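Local coordinates for substrate binding periplasmic protein (PDB 3LOP), which probably captures leucine or related amino acids in the periplasm as the binding component of a transport system, at residues F201-R214 with G227-G241. Sequence-based numbering, arbitrary orientation.
With LEU (leucine), chain B.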
loop_
_atom_site.group_PDB
_atom_site.type_symbol
_atom_site.label_atom_id
_atom_site.label_comp_id
_atom_site.label_asym_id
_atom_site.label_seq_id
_atom_site.Cartn_x
_atom_site.Cartn_y
_atom_site.Cartn_z
ATOM N N PHE A 201 17.222 -1.007 5.780
ATOM C CA PHE A 201 16.017 -0.807 4.992
ATOM C C PHE A 201 15.067 -1.973 5.242
ATOM O O PHE A 201 15.471 -3.136 5.196
ATOM C CB PHE A 201 16.384 -0.722 3.512
ATOM C CG PHE A 201 15.220 -0.428 2.614
ATOM C CD1 PHE A 201 14.412 -1.455 2.138
ATOM C CD2 PHE A 201 14.923 0.882 2.259
ATOM C CE1 PHE A 201 13.321 -1.180 1.319
ATOM C CE2 PHE A 201 13.834 1.168 1.441
ATOM C CZ PHE A 201 13.032 0.134 0.970
ATOM N N LEU A 202 13.806 -1.656 5.515
ATOM C CA LEU A 202 12.815 -2.685 5.795
ATOM C C LEU A 202 11.906 -3.008 4.612
ATOM O O LEU A 202 10.973 -2.263 4.308
ATOM C CB LEU A 202 11.955 -2.269 6.994
ATOM C CG LEU A 202 12.694 -1.776 8.242
ATOM C CD1 LEU A 202 11.675 -1.348 9.289
ATOM C CD2 LEU A 202 13.607 -2.873 8.788
ATOM N N GLY A 203 12.200 -4.118 3.943
ATOM C CA GLY A 203 11.380 -4.562 2.827
ATOM C C GLY A 203 10.468 -5.602 3.438
ATOM O O GLY A 203 10.576 -6.798 3.157
ATOM N N ALA A 204 9.564 -5.129 4.289
ATOM C CA ALA A 204 8.663 -6.002 5.019
ATOM C C ALA A 204 7.269 -5.430 5.201
ATOM O O ALA A 204 6.976 -4.307 4.788
ATOM C CB ALA A 204 9.264 -6.291 6.383
ATOM N N THR A 205 6.413 -6.230 5.826
ATOM C CA THR A 205 5.049 -5.823 6.112
ATOM C C THR A 205 5.009 -5.230 7.518
ATOM O O THR A 205 5.987 -5.302 8.263
ATOM C CB THR A 205 4.083 -7.015 5.998
ATOM O OG1 THR A 205 4.568 -8.103 6.795
ATOM C CG2 THR A 205 3.978 -7.465 4.543
ATOM N N ALA A 206 3.870 -4.646 7.874
ATOM C CA ALA A 206 3.696 -3.979 9.157
ATOM C C ALA A 206 4.135 -4.695 10.432
ATOM O O ALA A 206 4.973 -4.173 11.173
ATOM C CB ALA A 206 2.243 -3.531 9.297
ATOM N N GLU A 207 3.583 -5.876 10.694
ATOM C CA GLU A 207 3.913 -6.595 11.923
ATOM C C GLU A 207 5.382 -6.988 12.062
ATOM O O GLU A 207 6.002 -6.705 13.086
ATOM C CB GLU A 207 3.016 -7.825 12.088
ATOM C CG GLU A 207 3.218 -8.530 13.425
ATOM C CD GLU A 207 2.189 -9.613 13.690
ATOM O OE1 GLU A 207 2.065 -10.540 12.862
ATOM O OE2 GLU A 207 1.507 -9.539 14.733
ATOM N N PRO A 208 5.957 -7.661 11.051
ATOM C CA PRO A 208 7.370 -8.019 11.200
ATOM C C PRO A 208 8.255 -6.776 11.302
ATOM O O PRO A 208 9.246 -6.767 12.029
ATOM C CB PRO A 208 7.654 -8.861 9.952
ATOM C CG PRO A 208 6.607 -8.417 8.968
ATOM C CD PRO A 208 5.386 -8.261 9.834
ATOM N N ALA A 209 7.891 -5.721 10.581
ATOM C CA ALA A 209 8.668 -4.489 10.634
ATOM C C ALA A 209 8.661 -3.938 12.060
ATOM O O ALA A 209 9.706 -3.561 12.593
ATOM C CB ALA A 209 8.085 -3.452 9.672
ATOM N N ALA A 210 7.481 -3.900 12.671
ATOM C CA ALA A 210 7.335 -3.391 14.032
ATOM C C ALA A 210 8.122 -4.225 15.036
ATOM O O ALA A 210 8.823 -3.681 15.893
ATOM C CB ALA A 210 5.863 -3.359 14.419
ATOM N N GLN A 211 8.011 -5.547 14.934
ATOM C CA GLN A 211 8.731 -6.426 15.844
ATOM C C GLN A 211 10.235 -6.289 15.650
ATOM O O GLN A 211 10.993 -6.271 16.621
ATOM C CB GLN A 211 8.297 -7.876 15.639
ATOM C CG GLN A 211 6.898 -8.153 16.159
ATOM C CD GLN A 211 6.803 -7.999 17.666
ATOM O OE1 GLN A 211 5.710 -7.928 18.226
ATOM N NE2 GLN A 211 7.954 -7.956 18.333
ATOM N N PHE A 212 10.673 -6.179 14.400
ATOM C CA PHE A 212 12.097 -6.026 14.143
ATOM C C PHE A 212 12.606 -4.724 14.759
ATOM O O PHE A 212 13.615 -4.711 15.462
ATOM C CB PHE A 212 12.392 -6.008 12.639
ATOM C CG PHE A 212 13.841 -5.781 12.326
ATOM C CD1 PHE A 212 14.726 -6.851 12.242
ATOM C CD2 PHE A 212 14.340 -4.487 12.194
ATOM C CE1 PHE A 212 16.091 -6.632 12.040
ATOM C CE2 PHE A 212 15.698 -4.258 11.993
ATOM C CZ PHE A 212 16.576 -5.334 11.916
ATOM N N VAL A 213 11.908 -3.626 14.492
ATOM C CA VAL A 213 12.319 -2.330 15.022
ATOM C C VAL A 213 12.374 -2.306 16.548
ATOM O O VAL A 213 13.363 -1.851 17.124
ATOM C CB VAL A 213 11.387 -1.202 14.518
ATOM C CG1 VAL A 213 11.737 0.114 15.194
ATOM C CG2 VAL A 213 11.533 -1.058 13.011
ATOM N N ARG A 214 11.329 -2.801 17.205
ATOM C CA ARG A 214 11.311 -2.810 18.665
ATOM C C ARG A 214 12.478 -3.605 19.240
ATOM O O ARG A 214 13.193 -3.125 20.120
ATOM C CB ARG A 214 9.994 -3.396 19.192
ATOM C CG ARG A 214 9.943 -3.494 20.719
ATOM C CD ARG A 214 8.658 -4.147 21.224
ATOM N NE ARG A 214 7.506 -3.248 21.212
ATOM C CZ ARG A 214 7.356 -2.199 22.017
ATOM N NH1 ARG A 214 8.288 -1.901 22.912
ATOM N NH2 ARG A 214 6.262 -1.453 21.938
ATOM N N GLY A 227 11.958 2.316 5.435
ATOM C CA GLY A 227 11.256 1.196 4.837
ATOM C C GLY A 227 10.205 1.577 3.820
ATOM O O GLY A 227 9.911 2.756 3.618
ATOM N N LEU A 228 9.640 0.558 3.179
ATOM C CA LEU A 228 8.617 0.735 2.153
ATOM C C LEU A 228 7.269 1.200 2.701
ATOM O O LEU A 228 6.990 1.070 3.893
ATOM C CB LEU A 228 8.417 -0.578 1.394
ATOM C CG LEU A 228 9.598 -1.074 0.558
ATOM C CD1 LEU A 228 9.290 -2.462 0.008
ATOM C CD2 LEU A 228 9.878 -0.095 -0.569
ATOM N N SER A 229 6.432 1.724 1.806
ATOM C CA SER A 229 5.103 2.216 2.169
ATOM C C SER A 229 4.164 1.093 2.605
ATOM O O SER A 229 2.996 1.328 2.920
ATOM C CB SER A 229 4.487 2.988 1.002
ATOM O OG SER A 229 4.314 2.153 -0.127
ATOM N N SER A 230 4.678 -0.131 2.604
ATOM C CA SER A 230 3.908 -1.281 3.050
ATOM C C SER A 230 3.875 -1.226 4.578
ATOM O O SER A 230 3.140 -1.969 5.227
ATOM C CB SER A 230 4.581 -2.574 2.585
ATOM O OG SER A 230 5.961 -2.578 2.918
ATOM N N ILE A 231 4.686 -0.333 5.137
ATOM C CA ILE A 231 4.780 -0.150 6.582
ATOM C C ILE A 231 4.195 1.202 6.998
ATOM O O ILE A 231 4.828 2.241 6.829
ATOM C CB ILE A 231 6.247 -0.210 7.037
ATOM C CG1 ILE A 231 6.858 -1.549 6.615
ATOM C CG2 ILE A 231 6.334 -0.021 8.548
ATOM C CD1 ILE A 231 8.372 -1.587 6.687
ATOM N N ASP A 232 2.983 1.180 7.538
ATOM C CA ASP A 232 2.317 2.401 7.982
ATOM C C ASP A 232 3.080 2.931 9.201
ATOM O O ASP A 232 3.150 2.262 10.232
ATOM C CB ASP A 232 0.871 2.072 8.364
ATOM C CG ASP A 232 0.038 3.306 8.630
ATOM O OD1 ASP A 232 0.523 4.209 9.343
ATOM O OD2 ASP A 232 -1.107 3.364 8.134
ATOM N N PRO A 233 3.661 4.139 9.102
ATOM C CA PRO A 233 4.408 4.685 10.242
ATOM C C PRO A 233 3.571 4.874 11.503
ATOM O O PRO A 233 4.102 4.874 12.615
ATOM C CB PRO A 233 4.962 6.001 9.696
ATOM C CG PRO A 233 3.927 6.408 8.698
ATOM C CD PRO A 233 3.613 5.108 7.993
ATOM N N GLY A 234 2.265 5.038 11.324
ATOM C CA GLY A 234 1.382 5.210 12.462
ATOM C C GLY A 234 1.307 3.915 13.240
ATOM O O GLY A 234 1.415 3.902 14.465
ATOM N N ILE A 235 1.127 2.816 12.517
ATOM C CA ILE A 235 1.051 1.497 13.127
ATOM C C ILE A 235 2.410 1.121 13.708
ATOM O O ILE A 235 2.503 0.559 14.802
ATOM C CB ILE A 235 0.662 0.427 12.090
ATOM C CG1 ILE A 235 -0.668 0.796 11.432
ATOM C CG2 ILE A 235 0.578 -0.937 12.759
ATOM C CD1 ILE A 235 -1.088 -0.156 10.330
ATOM N N LEU A 236 3.467 1.441 12.972
ATOM C CA LEU A 236 4.822 1.126 13.401
ATOM C C LEU A 236 5.159 1.706 14.772
ATOM O O LEU A 236 5.634 0.992 15.654
ATOM C CB LEU A 236 5.831 1.627 12.362
ATOM C CG LEU A 236 7.313 1.332 12.616
ATOM C CD1 LEU A 236 7.542 -0.168 12.663
ATOM C CD2 LEU A 236 8.157 1.951 11.513
ATOM N N GLN A 237 4.910 2.997 14.960
ATOM C CA GLN A 237 5.228 3.615 16.241
ATOM C C GLN A 237 4.338 3.100 17.368
ATOM O O GLN A 237 4.764 3.031 18.518
ATOM C CB GLN A 237 5.152 5.145 16.138
ATOM C CG GLN A 237 3.777 5.723 15.898
ATOM C CD GLN A 237 3.827 7.228 15.694
ATOM O OE1 GLN A 237 4.096 7.709 14.593
ATOM N NE2 GLN A 237 3.590 7.976 16.762
ATOM N N LYS A 238 3.109 2.720 17.038
ATOM C CA LYS A 238 2.186 2.199 18.042
ATOM C C LYS A 238 2.648 0.845 18.575
ATOM O O LYS A 238 2.714 0.627 19.786
ATOM C CB LYS A 238 0.782 2.060 17.447
ATOM C CG LYS A 238 -0.178 1.217 18.283
ATOM C CD LYS A 238 -0.417 1.815 19.662
ATOM C CE LYS A 238 -1.112 3.162 19.572
ATOM N NZ LYS A 238 -1.387 3.737 20.917
ATOM N N VAL A 239 2.977 -0.060 17.661
ATOM C CA VAL A 239 3.409 -1.401 18.031
ATOM C C VAL A 239 4.854 -1.494 18.517
ATOM O O VAL A 239 5.135 -2.157 19.513
ATOM C CB VAL A 239 3.211 -2.374 16.848
ATOM C CG1 VAL A 239 3.648 -3.777 17.238
ATOM C CG2 VAL A 239 1.748 -2.371 16.423
ATOM N N ALA A 240 5.771 -0.829 17.822
ATOM C CA ALA A 240 7.181 -0.876 18.199
ATOM C C ALA A 240 7.554 0.116 19.296
ATOM O O ALA A 240 8.555 -0.067 19.991
ATOM C CB ALA A 240 8.057 -0.641 16.974
ATOM N N GLY A 241 6.751 1.163 19.447
ATOM C CA GLY A 241 7.033 2.167 20.456
ATOM C C GLY A 241 7.807 3.329 19.868
ATOM O O GLY A 241 8.763 3.131 19.113
HETATM N N LEU B . 0.794 -5.324 -0.005
HETATM C CA LEU B . 1.611 -5.643 1.199
HETATM C C LEU B . 1.331 -4.638 2.298
HETATM O O LEU B . 1.605 -4.975 3.467
HETATM C CB LEU B . 3.083 -5.603 0.832
HETATM C CG LEU B . 3.230 -6.416 -0.449
HETATM C CD1 LEU B . 4.192 -5.786 -1.354
HETATM C CD2 LEU B . 3.627 -7.800 -0.126
HETATM O OXT LEU B . 0.848 -3.530 1.973
HETATM O O HOH W 1 1.693 -4.229 5.991
#
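Two adjacent strand-to-helix turns of a parallel alpha/beta domain, at the carboxyl ends of strands 199-203 and 224-227, meet here on one wall of the leucine pocket of this periplasmic binding protein. Leu202 and Gly227 pair as parallel neighbours, and Leu228 N extends the pairing with a weak bond to Leu202 O (3.3 Å). Beyond the strands, Ser230 OG donates to Ala204 O at 2.7 Å, tilted 27° from the carbonyl plane; with chi1 at 50° the hydroxyl lies between the backbone N and carbonyl carbon of Ser230, and its bond to Ala204 O links the two turns. Both lie beside the ligand: Thr205 CG2 and Ser230 CB touch it, and a water accepts from Ala206 N while lying within hydrogen-bonding distance of Ser230 O and the leucine carboxylate.

Behind this polar edge, Ile231 CD1 touches the CB atoms of both Leu202 and Ala209 (3.5 Å to Ala209 CB). Small residues then let helices 206-214 and 233-240 approach to 8.5 Å between axes, crossing at -46°: Leu236 CD1 lies against Ala210 CA, Val239 CG1 meets Ala210 CB at 3.6 Å, and Ala240 CB packs onto Ala210 O. At the far end Arg214, bent at chi3, turns its guanidinium back over the C-terminus of helix 233-240. Arg214 NH2 donates to Val239 O (2.8 Å), which lies close to the guanidinium plane, and Arg214 NE adds a weak second bond to the same oxygen, while Ala240 O sits 3.2 Å above the centre of the group.

Helix 125-138 covers Phe201 and Leu228, whose side chains cross at about a right angle; strand 144-149 flanks strand 199-203 on its other side, and helix 242-245 packs against Val213, Leu236 and Ala240.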